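PDB 4Q1Z: putative lipoprotein from Bacteroides thetaiotaomicron, which is of unknown function but belongs to the DUF4876 family and, as a putative two-domain lipoprotein, is probably anchored to the bacterial cell envelope. Local coordinates for residues A[108-113]-A[266-271]; A[129-134]-A[214-219]; A[133-138]-A[193-198]; A[188-193]-A[394-399]; A[220-225]-A[385-390]. All coordinates share one frame; numbering follows the deposited sequence. Where two conformers were deposited one is given.

Contact 1: residues A[108-113]-A[266-271]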
# COMPACT_ATOMS: atom_id res chain seq x y z
N LEU A 108 3.99 -2.75 0.18
CA LEU A 108 3.57 -1.51 -0.48
C LEU A 108 2.08 -1.47 -0.54
O LEU A 108 1.46 -2.22 -1.31
CB LEU A 108 4.23 -1.41 -1.86
CG LEU A 108 3.98 -0.12 -2.63
CD1 LEU A 108 4.66 1.05 -1.97
CD2 LEU A 108 4.33 -0.31 -4.09
N ILE A 109 1.48 -0.62 0.30
CA ILE A 109 0.01 -0.60 0.44
C ILE A 109 -0.63 0.77 0.18
O ILE A 109 0.06 1.80 0.19
CB ILE A 109 -0.42 -1.16 1.85
CG1 ILE A 109 0.36 -0.55 3.05
CG2 ILE A 109 -0.32 -2.68 1.88
CD1 ILE A 109 -0.14 0.81 3.65
N PHE A 110 -1.96 0.75 -0.03
CA PHE A 110 -2.85 1.91 -0.16
C PHE A 110 -3.07 2.44 1.24
O PHE A 110 -3.69 1.76 2.06
CB PHE A 110 -4.20 1.50 -0.80
CG PHE A 110 -4.22 1.41 -2.32
CD1 PHE A 110 -4.19 2.56 -3.10
CD2 PHE A 110 -4.35 0.18 -2.96
CE1 PHE A 110 -4.22 2.48 -4.50
CE2 PHE A 110 -4.38 0.10 -4.35
CZ PHE A 110 -4.31 1.24 -5.12
N LYS A 111 -2.49 3.59 1.56
CA LYS A 111 -2.57 4.17 2.92
C LYS A 111 -3.89 4.98 3.14
O LYS A 111 -4.52 4.90 4.20
CB LYS A 111 -1.33 5.06 3.15
CG LYS A 111 -1.17 5.57 4.57
CD LYS A 111 0.10 6.39 4.68
CE LYS A 111 0.02 7.45 5.74
NZ LYS A 111 -1.04 8.44 5.45
N GLU A 112 -4.24 5.82 2.16
CA GLU A 112 -5.39 6.70 2.19
C GLU A 112 -5.90 6.84 0.79
O GLU A 112 -5.09 6.95 -0.13
CB GLU A 112 -4.99 8.08 2.79
CG GLU A 112 -6.13 9.09 2.89
CD GLU A 112 -6.30 9.78 4.23
OE1 GLU A 112 -5.42 9.61 5.11
OE2 GLU A 112 -7.33 10.46 4.42
N ILE A 113 -7.26 6.82 0.62
CA ILE A 113 -7.95 6.96 -0.66
C ILE A 113 -9.17 7.90 -0.51
O ILE A 113 -9.98 7.74 0.41
CB ILE A 113 -8.38 5.56 -1.26
CG1 ILE A 113 -7.19 4.57 -1.38
CG2 ILE A 113 -9.11 5.74 -2.61
CD1 ILE A 113 -7.54 3.08 -1.71
N TYR A 266 -9.69 -0.82 -6.50
CA TYR A 266 -8.32 -0.35 -6.82
C TYR A 266 -7.29 -1.42 -6.60
O TYR A 266 -7.33 -2.10 -5.58
CB TYR A 266 -7.96 0.88 -5.93
CG TYR A 266 -9.12 1.86 -5.78
CD1 TYR A 266 -9.55 2.63 -6.86
CD2 TYR A 266 -9.81 1.97 -4.57
CE1 TYR A 266 -10.64 3.49 -6.74
CE2 TYR A 266 -10.88 2.86 -4.44
CZ TYR A 266 -11.31 3.60 -5.53
OH TYR A 266 -12.38 4.46 -5.45
N VAL A 267 -6.32 -1.54 -7.52
CA VAL A 267 -5.19 -2.47 -7.38
C VAL A 267 -3.89 -1.80 -7.81
O VAL A 267 -3.86 -1.02 -8.76
CB VAL A 267 -5.34 -3.85 -8.13
CG1 VAL A 267 -6.44 -4.73 -7.52
CG2 VAL A 267 -5.54 -3.68 -9.63
N ILE A 268 -2.79 -2.19 -7.14
CA ILE A 268 -1.43 -1.86 -7.53
C ILE A 268 -0.74 -3.20 -7.70
O ILE A 268 -0.94 -4.10 -6.87
CB ILE A 268 -0.64 -0.85 -6.67
CG1 ILE A 268 -0.68 -1.20 -5.15
CG2 ILE A 268 -1.10 0.60 -7.01
CD1 ILE A 268 0.40 -0.58 -4.32
N PHE A 269 -0.02 -3.38 -8.82
CA PHE A 269 0.61 -4.67 -9.10
C PHE A 269 1.94 -4.53 -9.84
O PHE A 269 2.16 -3.57 -10.60
CB PHE A 269 -0.35 -5.59 -9.86
CG PHE A 269 -0.82 -5.13 -11.23
CD1 PHE A 269 -1.90 -4.26 -11.36
CD2 PHE A 269 -0.23 -5.64 -12.40
CE1 PHE A 269 -2.37 -3.88 -12.62
CE2 PHE A 269 -0.70 -5.26 -13.66
CZ PHE A 269 -1.78 -4.41 -13.76
N ARG A 270 2.82 -5.50 -9.57
CA ARG A 270 4.17 -5.57 -10.14
C ARG A 270 4.32 -6.79 -11.05
O ARG A 270 3.94 -7.89 -10.69
CB ARG A 270 5.22 -5.61 -9.00
CG ARG A 270 6.62 -5.17 -9.43
CD ARG A 270 7.67 -5.49 -8.37
NE ARG A 270 8.93 -4.80 -8.62
CZ ARG A 270 9.93 -5.28 -9.36
NH1 ARG A 270 9.82 -6.48 -9.94
NH2 ARG A 270 11.04 -4.58 -9.53
N VAL A 271 4.87 -6.57 -12.23
CA VAL A 271 5.11 -7.65 -13.20
C VAL A 271 6.58 -8.02 -13.00
O VAL A 271 7.44 -7.14 -13.09
CB VAL A 271 4.75 -7.29 -14.68
CG1 VAL A 271 5.13 -8.42 -15.63
CG2 VAL A 271 3.26 -6.99 -14.81
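CG of Phe110 lies anti to the carbonyl carbon (chi1 -83°), on the side of the facing strand, and the ring beyond it meets Tyr266 and Ile268. Ile268 has CG1 in the crowded position between backbone N and carbonyl carbon (chi1 51°). Its CG2 lies 3.8 Å from Phe110 CZ, CG1 borders the same ring, and CD1 packs at 3.9 Å against Leu108 CD2. The leucine and isoleucine side chains meet at about a right angle, as do Phe110 and Tyr266, where CZ of Phe110 comes to 3.8 Å from CB of Tyr266. No hydrogen bond joins the segments. The strand axes run roughly antiparallel, 146° between their N-to-C directions, and 8.3 Å apart, too far for backbone pairing. Strands 108-114 and 265-269 are distant in the order of one mixed sheet, which probably curls so that they face each other, as the buried apolar packing between them suggests. Val311 of strand 307-312 touches both Phe110 and Ile113. Ile113 slides past Tyr266 in the opposite direction, its CD1 3.8 Å from Tyr266 CD2 and its CG2 3.8 Å from Tyr266 CE2. The phenol oxygen of Tyr266 accepts a hydrogen bond from the backbone N of Gly264.

Contact 2: residues A[129-134]-A[214-219]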
# COMPACT_ATOMS: atom_id res chain seq x y z
N ASP A 129 -11.11 16.12 -7.11
CA ASP A 129 -10.22 16.11 -5.95
C ASP A 129 -9.72 14.66 -5.58
O ASP A 129 -8.95 14.52 -4.63
CB ASP A 129 -10.87 16.82 -4.74
CG ASP A 129 -12.30 16.43 -4.41
OD1 ASP A 129 -12.82 15.45 -5.02
OD2 ASP A 129 -12.88 17.03 -3.48
N GLN A 130 -10.11 13.63 -6.36
CA GLN A 130 -9.73 12.22 -6.16
C GLN A 130 -8.21 12.03 -6.01
O GLN A 130 -7.44 12.60 -6.79
CB GLN A 130 -10.23 11.33 -7.32
CG GLN A 130 -11.74 11.22 -7.44
CD GLN A 130 -12.18 10.14 -8.42
OE1 GLN A 130 -11.61 9.96 -9.52
NE2 GLN A 130 -13.24 9.43 -8.07
N PHE A 131 -7.77 11.22 -5.04
CA PHE A 131 -6.36 10.90 -4.82
C PHE A 131 -6.22 9.53 -4.13
O PHE A 131 -7.15 9.04 -3.48
CB PHE A 131 -5.60 12.02 -4.06
CG PHE A 131 -5.76 12.04 -2.56
CD1 PHE A 131 -4.90 11.32 -1.73
CD2 PHE A 131 -6.79 12.77 -1.96
CE1 PHE A 131 -5.04 11.33 -0.34
CE2 PHE A 131 -6.93 12.80 -0.56
CZ PHE A 131 -6.04 12.09 0.23
N TYR A 132 -5.03 8.93 -4.29
CA TYR A 132 -4.58 7.61 -3.84
C TYR A 132 -3.21 7.77 -3.25
O TYR A 132 -2.31 8.22 -3.96
CB TYR A 132 -4.52 6.62 -5.06
CG TYR A 132 -5.75 6.67 -5.93
CD1 TYR A 132 -5.82 7.56 -7.01
CD2 TYR A 132 -6.86 5.90 -5.64
CE1 TYR A 132 -6.98 7.67 -7.77
CE2 TYR A 132 -8.03 6.01 -6.40
CZ TYR A 132 -8.07 6.88 -7.48
OH TYR A 132 -9.21 6.96 -8.25
N GLU A 133 -3.05 7.47 -1.97
CA GLU A 133 -1.77 7.60 -1.29
C GLU A 133 -1.25 6.20 -0.99
O GLU A 133 -1.91 5.42 -0.32
CB GLU A 133 -1.88 8.48 -0.06
CG GLU A 133 -0.56 8.66 0.68
CD GLU A 133 -0.58 9.64 1.84
OE1 GLU A 133 -1.44 10.55 1.85
OE2 GLU A 133 0.28 9.50 2.74
N ILE A 134 -0.08 5.89 -1.56
CA ILE A 134 0.71 4.65 -1.53
C ILE A 134 1.83 4.86 -0.51
O ILE A 134 2.44 5.91 -0.51
CB ILE A 134 1.22 4.45 -3.01
CG1 ILE A 134 0.11 3.95 -3.90
CG2 ILE A 134 2.49 3.64 -3.17
CD1 ILE A 134 -0.71 2.87 -3.24
N SER A 214 -13.33 21.78 -0.89
CA SER A 214 -12.64 20.50 -1.10
C SER A 214 -11.74 20.26 0.11
O SER A 214 -11.20 21.23 0.64
CB SER A 214 -11.84 20.51 -2.40
OG SER A 214 -11.21 19.26 -2.59
N PRO A 215 -11.61 19.02 0.62
CA PRO A 215 -10.81 18.81 1.84
C PRO A 215 -9.29 18.97 1.66
O PRO A 215 -8.59 19.11 2.67
CB PRO A 215 -11.13 17.37 2.22
CG PRO A 215 -11.50 16.71 0.95
CD PRO A 215 -12.22 17.75 0.16
N ILE A 216 -8.78 18.92 0.42
CA ILE A 216 -7.34 18.95 0.16
C ILE A 216 -6.93 19.94 -0.96
O ILE A 216 -7.74 20.37 -1.78
CB ILE A 216 -6.83 17.51 -0.22
CG1 ILE A 216 -7.75 16.84 -1.27
CG2 ILE A 216 -6.66 16.62 1.01
CD1 ILE A 216 -7.13 16.39 -2.43
N ASP A 217 -5.60 20.23 -0.97
CA ASP A 217 -4.84 20.94 -2.00
C ASP A 217 -3.99 19.84 -2.61
O ASP A 217 -3.07 19.35 -1.95
CB ASP A 217 -4.00 22.11 -1.40
CG ASP A 217 -2.92 22.73 -2.29
OD1 ASP A 217 -2.81 22.32 -3.46
OD2 ASP A 217 -2.15 23.57 -1.80
N GLY A 218 -4.33 19.38 -3.82
CA GLY A 218 -3.61 18.28 -4.45
C GLY A 218 -2.38 18.66 -5.24
O GLY A 218 -1.81 17.81 -5.93
N SER A 219 -1.92 19.93 -5.13
CA SER A 219 -0.79 20.44 -5.92
C SER A 219 0.54 19.75 -5.61
O SER A 219 1.34 19.60 -6.54
CB SER A 219 -0.64 21.96 -5.80
OG SER A 219 -0.40 22.39 -4.47
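Just ahead of strand 131-136, Asp129 meets Ser214 in the long loop that links strands 195-199 and 223-224, and Phe131, on the strand itself, meets Ile216 of the same loop. The polar half rests on one carboxylate oxygen: Asp129 OD2 accepts from Ser214 OG at 2.9 Å through its anti lone pair, the one turned away from OD1. That oxygen is also hydrogen-bonded to the hydroxyls of Tyr114 and Ser118, so three groups converge on it. CG of Asp129, between the backbone N and the carbonyl carbon (chi1 48°), is set on the serine's side. Pro215 CD lies 3.8 Å from OD2 of Asp129. An alanine at Asp129 would probably leave the hydroxyls of Ser214, Tyr114 and Ser118 without their common partner. The apolar half is the packing of Ile216 CD1 against Phe131 CD2 at 3.7 Å. Adjoining it, the carbonyl O of Asp129 lies 3.4 Å from the same CD1 of Ile216 and in the ring plane of Phe131, at its edge. Beyond Ile216 the loop folds into an Asx turn, where Asp217 OD1 accepts from Ser219 N at 3.0 Å and from Ser219 OG at 2.6 Å, both reaching it from the same face of the carboxylate.

Contact 3: residues A[133-138]-A[193-198]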
# COMPACT_ATOMS: atom_id res chain seq x y z
N GLU A 133 -3.05 7.47 -1.97
CA GLU A 133 -1.77 7.60 -1.29
C GLU A 133 -1.25 6.20 -0.99
O GLU A 133 -1.91 5.42 -0.32
CB GLU A 133 -1.88 8.48 -0.06
CG GLU A 133 -0.56 8.66 0.68
CD GLU A 133 -0.58 9.64 1.84
OE1 GLU A 133 -1.44 10.55 1.85
OE2 GLU A 133 0.28 9.50 2.74
N ILE A 134 -0.08 5.89 -1.56
CA ILE A 134 0.71 4.65 -1.53
C ILE A 134 1.83 4.86 -0.51
O ILE A 134 2.44 5.91 -0.51
CB ILE A 134 1.22 4.45 -3.01
CG1 ILE A 134 0.11 3.95 -3.90
CG2 ILE A 134 2.49 3.64 -3.17
CD1 ILE A 134 -0.71 2.87 -3.24
N TYR A 135 2.05 3.88 0.39
CA TYR A 135 3.05 3.98 1.47
C TYR A 135 4.03 2.80 1.45
O TYR A 135 3.63 1.65 1.26
CB TYR A 135 2.31 4.03 2.83
CG TYR A 135 3.16 4.17 4.09
CD1 TYR A 135 3.64 5.41 4.50
CD2 TYR A 135 3.35 3.09 4.95
CE1 TYR A 135 4.36 5.56 5.69
CE2 TYR A 135 4.08 3.22 6.13
CZ TYR A 135 4.57 4.46 6.51
OH TYR A 135 5.27 4.60 7.68
N ASN A 136 5.32 3.10 1.69
CA ASN A 136 6.34 2.07 1.83
C ASN A 136 6.28 1.62 3.27
O ASN A 136 6.76 2.32 4.18
CB ASN A 136 7.72 2.55 1.42
CG ASN A 136 8.81 1.49 1.52
OD1 ASN A 136 8.62 0.41 2.08
ND2 ASN A 136 9.97 1.77 0.96
N ASN A 137 5.59 0.48 3.49
CA ASN A 137 5.34 -0.13 4.80
C ASN A 137 6.44 -1.16 5.17
O ASN A 137 6.43 -1.70 6.28
CB ASN A 137 3.95 -0.79 4.73
CG ASN A 137 3.20 -0.90 6.01
OD1 ASN A 137 3.09 0.04 6.80
ND2 ASN A 137 2.59 -2.05 6.20
N SER A 138 7.41 -1.39 4.26
CA SER A 138 8.48 -2.37 4.37
C SER A 138 9.76 -1.86 5.12
O SER A 138 9.88 -0.68 5.50
CB SER A 138 8.84 -2.88 2.97
OG SER A 138 9.87 -2.15 2.32
N GLY A 193 8.62 4.62 5.24
CA GLY A 193 7.97 5.77 5.87
C GLY A 193 7.57 6.88 4.91
O GLY A 193 6.98 7.89 5.33
N GLU A 194 7.92 6.71 3.62
CA GLU A 194 7.62 7.64 2.54
C GLU A 194 6.36 7.21 1.82
O GLU A 194 6.10 6.02 1.64
CB GLU A 194 8.77 7.74 1.55
CG GLU A 194 9.91 8.65 1.99
CD GLU A 194 10.99 8.92 0.95
OE1 GLU A 194 11.02 8.22 -0.09
OE2 GLU A 194 11.82 9.84 1.18
N SER A 195 5.57 8.21 1.41
CA SER A 195 4.35 8.03 0.63
C SER A 195 4.51 8.58 -0.78
O SER A 195 5.27 9.51 -1.02
CB SER A 195 3.17 8.76 1.30
OG SER A 195 2.55 8.06 2.36
N CYS A 196 3.76 7.99 -1.72
CA CYS A 196 3.56 8.48 -3.07
C CYS A 196 2.07 8.74 -3.24
O CYS A 196 1.25 7.82 -3.08
CB CYS A 196 4.09 7.54 -4.15
SG CYS A 196 3.89 8.20 -5.83
N ILE A 197 1.71 10.00 -3.50
CA ILE A 197 0.33 10.38 -3.76
C ILE A 197 0.17 10.53 -5.27
O ILE A 197 1.04 11.10 -5.94
CB ILE A 197 -0.12 11.67 -2.99
CG1 ILE A 197 0.13 11.55 -1.46
CG2 ILE A 197 -1.59 12.05 -3.30
CD1 ILE A 197 0.17 12.82 -0.74
N ILE A 198 -0.93 9.97 -5.79
CA ILE A 198 -1.36 10.09 -7.18
C ILE A 198 -2.72 10.74 -7.13
O ILE A 198 -3.61 10.25 -6.43
CB ILE A 198 -1.37 8.75 -7.99
CG1 ILE A 198 -0.20 7.82 -7.61
CG2 ILE A 198 -1.39 9.05 -9.47
CD1 ILE A 198 -0.49 6.36 -7.86
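Glu133 rises from strand 131-136 beside Ile197 and Ser195, and its side chain can be traced outward alongside them. CB lies 3.9 Å from Ile197 CG1. With CG anti to the backbone N (chi1 -179°), CG itself packs at 3.7 Å against the same Ile197 CG1, and the chain stays extended to the carboxylate. There OE1 passes 3.8 Å from Ile197 CD1 and accepts from Arg387 N. OE2 takes the hydroxyl of Ser195 (OG to OE2, 2.7 Å), met on the anti side, 16° out of the carboxylate plane, and also forms a salt bridge with Lys111 NZ; these partners would probably hold the buried glutamate ionised. Along the backbones, the strands pair antiparallel: Ile134 and Cys196 form a hydrogen-bonded pair, with Cys196 N to Ile134 O at 2.7 Å. Asn136 N and O continue the pattern to Glu194 O and Gly193 N. The Tyr135 ring comes alongside Gly193, with OH 3.5 Å from Gly193 CA. At Gly193 (phi 99°) a CB would jam against the preceding carbonyl O. Tyr135 OH hydrogen-bonds to Tyr366 O. In the large mixed sheet, strand 131-136 lies between 195-199 and 108-114, and strand 223-224 adjoins 195-199 on its other side.

Contact 4: residues A[188-193]-A[394-399]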
# COMPACT_ATOMS: atom_id res chain seq x y z
N TYR A 188 12.38 6.23 -9.36
CA TYR A 188 11.46 6.65 -8.30
C TYR A 188 11.50 5.74 -7.07
O TYR A 188 10.56 4.96 -6.85
CB TYR A 188 10.01 6.80 -8.80
CG TYR A 188 9.91 7.70 -10.01
CD1 TYR A 188 9.82 9.09 -9.87
CD2 TYR A 188 9.99 7.18 -11.30
CE1 TYR A 188 9.77 9.92 -10.99
CE2 TYR A 188 9.98 8.01 -12.42
CZ TYR A 188 9.85 9.38 -12.26
OH TYR A 188 9.83 10.19 -13.37
N PRO A 189 12.52 5.91 -6.20
CA PRO A 189 12.54 5.12 -4.96
C PRO A 189 11.65 5.72 -3.88
O PRO A 189 11.50 6.95 -3.75
CB PRO A 189 14.00 5.19 -4.53
CG PRO A 189 14.48 6.49 -5.05
CD PRO A 189 13.69 6.81 -6.27
N LEU A 190 11.12 4.82 -3.04
CA LEU A 190 10.34 5.17 -1.88
C LEU A 190 11.05 4.52 -0.68
O LEU A 190 11.32 3.32 -0.69
CB LEU A 190 8.89 4.69 -2.07
CG LEU A 190 7.75 5.62 -1.61
CD1 LEU A 190 7.71 6.91 -2.40
CD2 LEU A 190 6.43 4.93 -1.76
N ALA A 191 11.47 5.34 0.28
CA ALA A 191 12.15 4.87 1.49
C ALA A 191 11.12 4.42 2.52
O ALA A 191 9.98 4.88 2.47
CB ALA A 191 13.01 5.99 2.06
N PRO A 192 11.47 3.55 3.49
CA PRO A 192 10.49 3.20 4.54
C PRO A 192 9.94 4.46 5.25
O PRO A 192 10.72 5.27 5.76
CB PRO A 192 11.32 2.33 5.52
CG PRO A 192 12.44 1.81 4.72
CD PRO A 192 12.77 2.87 3.71
N GLY A 193 8.62 4.62 5.24
CA GLY A 193 7.97 5.77 5.87
C GLY A 193 7.57 6.88 4.91
O GLY A 193 6.98 7.89 5.33
N PRO A 394 8.88 12.01 -0.83
CA PRO A 394 10.19 11.59 -1.37
C PRO A 394 10.99 12.76 -1.89
O PRO A 394 10.41 13.72 -2.39
CB PRO A 394 9.82 10.62 -2.49
CG PRO A 394 8.46 10.99 -2.89
CD PRO A 394 7.77 11.49 -1.67
N SER A 395 12.31 12.68 -1.79
CA SER A 395 13.25 13.74 -2.21
C SER A 395 13.06 14.21 -3.67
O SER A 395 13.39 15.35 -3.97
CB SER A 395 14.69 13.28 -2.01
OG SER A 395 14.91 12.03 -2.66
N TRP A 396 12.54 13.34 -4.57
CA TRP A 396 12.34 13.61 -6.00
C TRP A 396 10.98 14.32 -6.35
O TRP A 396 10.66 14.47 -7.53
CB TRP A 396 12.49 12.32 -6.84
CG TRP A 396 11.71 11.13 -6.33
CD1 TRP A 396 12.20 10.06 -5.64
CD2 TRP A 396 10.31 10.85 -6.55
NE1 TRP A 396 11.20 9.15 -5.40
CE2 TRP A 396 10.03 9.61 -5.94
CE3 TRP A 396 9.26 11.56 -7.17
CZ2 TRP A 396 8.73 9.06 -5.93
CZ3 TRP A 396 7.98 11.01 -7.17
CH2 TRP A 396 7.73 9.78 -6.55
N ASN A 397 10.22 14.76 -5.32
CA ASN A 397 8.96 15.48 -5.52
C ASN A 397 9.23 16.79 -6.26
O ASN A 397 10.13 17.54 -5.89
CB ASN A 397 8.26 15.74 -4.18
CG ASN A 397 7.02 16.60 -4.27
OD1 ASN A 397 7.11 17.80 -4.49
ND2 ASN A 397 5.86 16.05 -3.98
N HIS A 398 8.41 17.07 -7.28
CA HIS A 398 8.45 18.23 -8.19
C HIS A 398 8.55 19.59 -7.48
O HIS A 398 9.10 20.52 -8.06
CB HIS A 398 7.23 18.23 -9.12
CG HIS A 398 5.90 18.32 -8.42
ND1 HIS A 398 5.29 19.54 -8.17
CD2 HIS A 398 5.10 17.33 -7.96
CE1 HIS A 398 4.15 19.26 -7.56
NE2 HIS A 398 3.99 17.95 -7.42
N THR A 399 8.04 19.72 -6.23
CA THR A 399 8.08 20.99 -5.50
C THR A 399 9.48 21.32 -4.94
O THR A 399 9.75 22.48 -4.66
CB THR A 399 7.06 21.01 -4.35
OG1 THR A 399 7.43 20.08 -3.34
CG2 THR A 399 5.64 20.77 -4.82
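Tyr188 and Pro394 pinch the indole of Trp396 between them. Tyr188 presents its ring edge, with CD1 3.7 Å from Trp396 CE3, in a T-shaped (edge-to-face) pair whose planes stand at 82° and whose centroids, counting the six-membered ring of Trp396, are 5.0 Å apart. Pro394 lies against the opposite face, its CG 3.6 Å above the indole plane and offset toward the rim. The flat plate thus fills a slot walled by a tyrosine edge and a proline ring. Trp396 is the third residue of the type I turn Pro394 to Asn397, and its CG, between backbone N and carbonyl carbon (chi1 49°), sets the indole's attachment toward segment 188-193. At the rim, NE1 donates to Pro189 O at 2.8 Å, nearly straight at 170° and within the indole plane. Pro189 CD packs 3.5 Å from that NE1, and Leu190 CD1 lies 4.3 Å from Trp396 CZ2 and 4.2 Å from Pro394 CG, plugging the corner. An alanine at Trp396 would probably open a gap between Tyr188 and Pro394 and leave Pro189 O without its donor. Tyr238 of strand 238-245 touches Tyr188 and Trp396, while strand 189-190, paired with 142-143 in a small antiparallel sheet, receives the C-terminal tail.

Contact 5: residues A[220-225]-A[385-390]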
# COMPACT_ATOMS: atom_id res chain seq x y z
N SER A 220 0.78 19.32 -4.34
CA SER A 220 2.06 18.69 -3.94
C SER A 220 2.10 17.17 -4.18
O SER A 220 3.07 16.52 -3.78
CB SER A 220 2.41 19.00 -2.49
OG SER A 220 1.45 18.41 -1.62
N SER A 221 1.08 16.62 -4.87
CA SER A 221 1.04 15.19 -5.25
C SER A 221 2.26 14.89 -6.09
O SER A 221 2.63 15.70 -6.92
CB SER A 221 -0.23 14.87 -6.04
OG SER A 221 -1.43 15.05 -5.30
N GLU A 222 2.91 13.74 -5.85
CA GLU A 222 4.09 13.31 -6.61
C GLU A 222 3.71 13.03 -8.05
O GLU A 222 4.39 13.48 -8.98
CB GLU A 222 4.69 12.04 -5.96
CG GLU A 222 5.43 12.27 -4.65
CD GLU A 222 4.58 12.57 -3.44
OE1 GLU A 222 3.48 11.98 -3.30
OE2 GLU A 222 5.03 13.39 -2.61
N PHE A 223 2.59 12.33 -8.24
CA PHE A 223 2.07 11.93 -9.55
C PHE A 223 0.63 12.38 -9.77
O PHE A 223 -0.07 12.77 -8.84
CB PHE A 223 2.18 10.40 -9.73
CG PHE A 223 3.57 9.96 -10.12
CD1 PHE A 223 4.55 9.78 -9.16
CD2 PHE A 223 3.92 9.83 -11.46
CE1 PHE A 223 5.85 9.44 -9.52
CE2 PHE A 223 5.22 9.52 -11.82
CZ PHE A 223 6.18 9.31 -10.85
N GLU A 224 0.22 12.36 -11.05
CA GLU A 224 -1.14 12.66 -11.48
C GLU A 224 -1.49 11.86 -12.70
O GLU A 224 -0.60 11.48 -13.45
CB GLU A 224 -1.35 14.15 -11.71
CG GLU A 224 -0.56 14.75 -12.85
CD GLU A 224 -1.02 16.14 -13.22
OE1 GLU A 224 -2.09 16.57 -12.72
OE2 GLU A 224 -0.31 16.81 -13.99
N PHE A 225 -2.78 11.58 -12.88
CA PHE A 225 -3.34 10.87 -14.03
C PHE A 225 -3.76 11.90 -15.09
O PHE A 225 -4.96 12.06 -15.34
CB PHE A 225 -4.54 10.03 -13.60
CG PHE A 225 -4.25 8.91 -12.64
CD1 PHE A 225 -3.67 7.73 -13.08
CD2 PHE A 225 -4.65 8.99 -11.31
CE1 PHE A 225 -3.43 6.66 -12.19
CE2 PHE A 225 -4.44 7.92 -10.42
CZ PHE A 225 -3.82 6.76 -10.88
N VAL A 385 -6.96 13.58 4.34
CA VAL A 385 -5.70 14.23 4.71
C VAL A 385 -4.60 13.64 3.85
O VAL A 385 -4.57 12.43 3.65
CB VAL A 385 -5.36 14.11 6.24
CG1 VAL A 385 -3.95 14.60 6.55
CG2 VAL A 385 -6.38 14.88 7.09
N MSE A 386 -3.70 14.50 3.32
CA MSE A 386 -2.54 14.06 2.54
C MSE A 386 -1.31 13.96 3.46
O MSE A 386 -1.00 14.92 4.18
CB MSE A 386 -2.26 15.00 1.38
CG MSE A 386 -3.02 14.62 0.13
SE MSE A 386 -3.04 16.12 -1.08
CE MSE A 386 -1.25 16.12 -1.79
N ARG A 387 -0.63 12.78 3.45
CA ARG A 387 0.55 12.47 4.26
C ARG A 387 0.17 12.51 5.77
O ARG A 387 0.87 13.09 6.60
CB ARG A 387 1.74 13.41 3.92
CG ARG A 387 2.28 13.20 2.50
CD ARG A 387 3.34 14.21 2.12
NE ARG A 387 3.52 14.25 0.67
CZ ARG A 387 3.06 15.19 -0.14
NH1 ARG A 387 2.42 16.24 0.36
NH2 ARG A 387 3.26 15.11 -1.45
N ARG A 388 -0.95 11.86 6.11
CA ARG A 388 -1.45 11.75 7.48
C ARG A 388 -0.44 10.94 8.31
O ARG A 388 0.26 10.09 7.75
CB ARG A 388 -2.85 11.08 7.50
CG ARG A 388 -3.59 11.19 8.84
CD ARG A 388 -4.74 10.21 8.96
NE ARG A 388 -5.75 10.43 7.93
CZ ARG A 388 -6.81 11.22 8.05
NH1 ARG A 388 -7.01 11.90 9.18
NH2 ARG A 388 -7.68 11.34 7.06
N ASN A 389 -0.37 11.21 9.64
CA ASN A 389 0.53 10.58 10.62
C ASN A 389 1.99 10.67 10.19
O ASN A 389 2.72 9.68 10.27
CB ASN A 389 0.17 9.10 10.90
CG ASN A 389 -1.29 8.78 11.03
OD1 ASN A 389 -2.05 9.49 11.69
ND2 ASN A 389 -1.68 7.66 10.45
N GLY A 390 2.39 11.85 9.72
CA GLY A 390 3.75 12.15 9.30
C GLY A 390 4.37 11.29 8.22
O GLY A 390 5.56 10.98 8.31
O HOH W 1 3.76 11.64 -0.15
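NH2 of Arg387 is gripped twice, by Glu222 OE2 at 2.7 Å and by the carbonyl O of Ser220, also at 2.7 Å. Both acceptors lie close to the guanidinium plane, at its edge. The first bond belongs to a salt bridge in which arginine and glutamate reach toward each other tip to tip, with carboxylate and guanidinium planes 86° apart; OE2 is met on its syn side, well out of the carboxylate plane. Against Ser220 the donor stands well above the carbonyl plane. NH1 adds a nearly straight bond to Ser220 OG (3.1 Å, 176°), and the guanidinium therefore holds Ser220 end-on, by backbone and side chain at once. The third nitrogen, NE, donates to a water at 2.7 Å, which in turn makes only a weak bond to Glu222 OE1. Four directions thus limit the rotation of the group. The Arg387 chain, extended from CG to NE (chi3 -162°), spans the distance, whereas the glutamate bends at chi2 to bring its carboxylate round. Beside this polar cluster the selenomethionine Met386 lays its CE 3.5 Å from Ser220 OG and 3.7 Å from Ser221 OG; the hydroxyl of Ser221 has its stronger partner in Ser199 OG. Glu222 is shared further: OE2 also accepts from Asn397 ND2 and OE1 from Ile197 N, which would probably keep the carboxylate charged. This is a salt bridge with added end-on hydrogen bonds, linking the loop that follows strand 378-382 to the residues leading into strand 223-224 of the mixed sheet.

The seven-stranded N-terminal sheet takes no part; all five contacts belong to the second domain. From strand 108-114 the chain runs to 265-269, where contact 1 closes a long loop. Within it, strand 131-136 starts both contact 3, closed at 193-198, and contact 2, closed at 214-219. Contact 4 opens at 188-193, before those three have closed, and crosses them all before closing on the C-terminal tail. Contact 5 falls wholly inside its span, opens after contacts 2 and 3 have closed, and crosses contact 1. Together they join strands of the mixed sheet, its linking loops and the segment after strand 378-382.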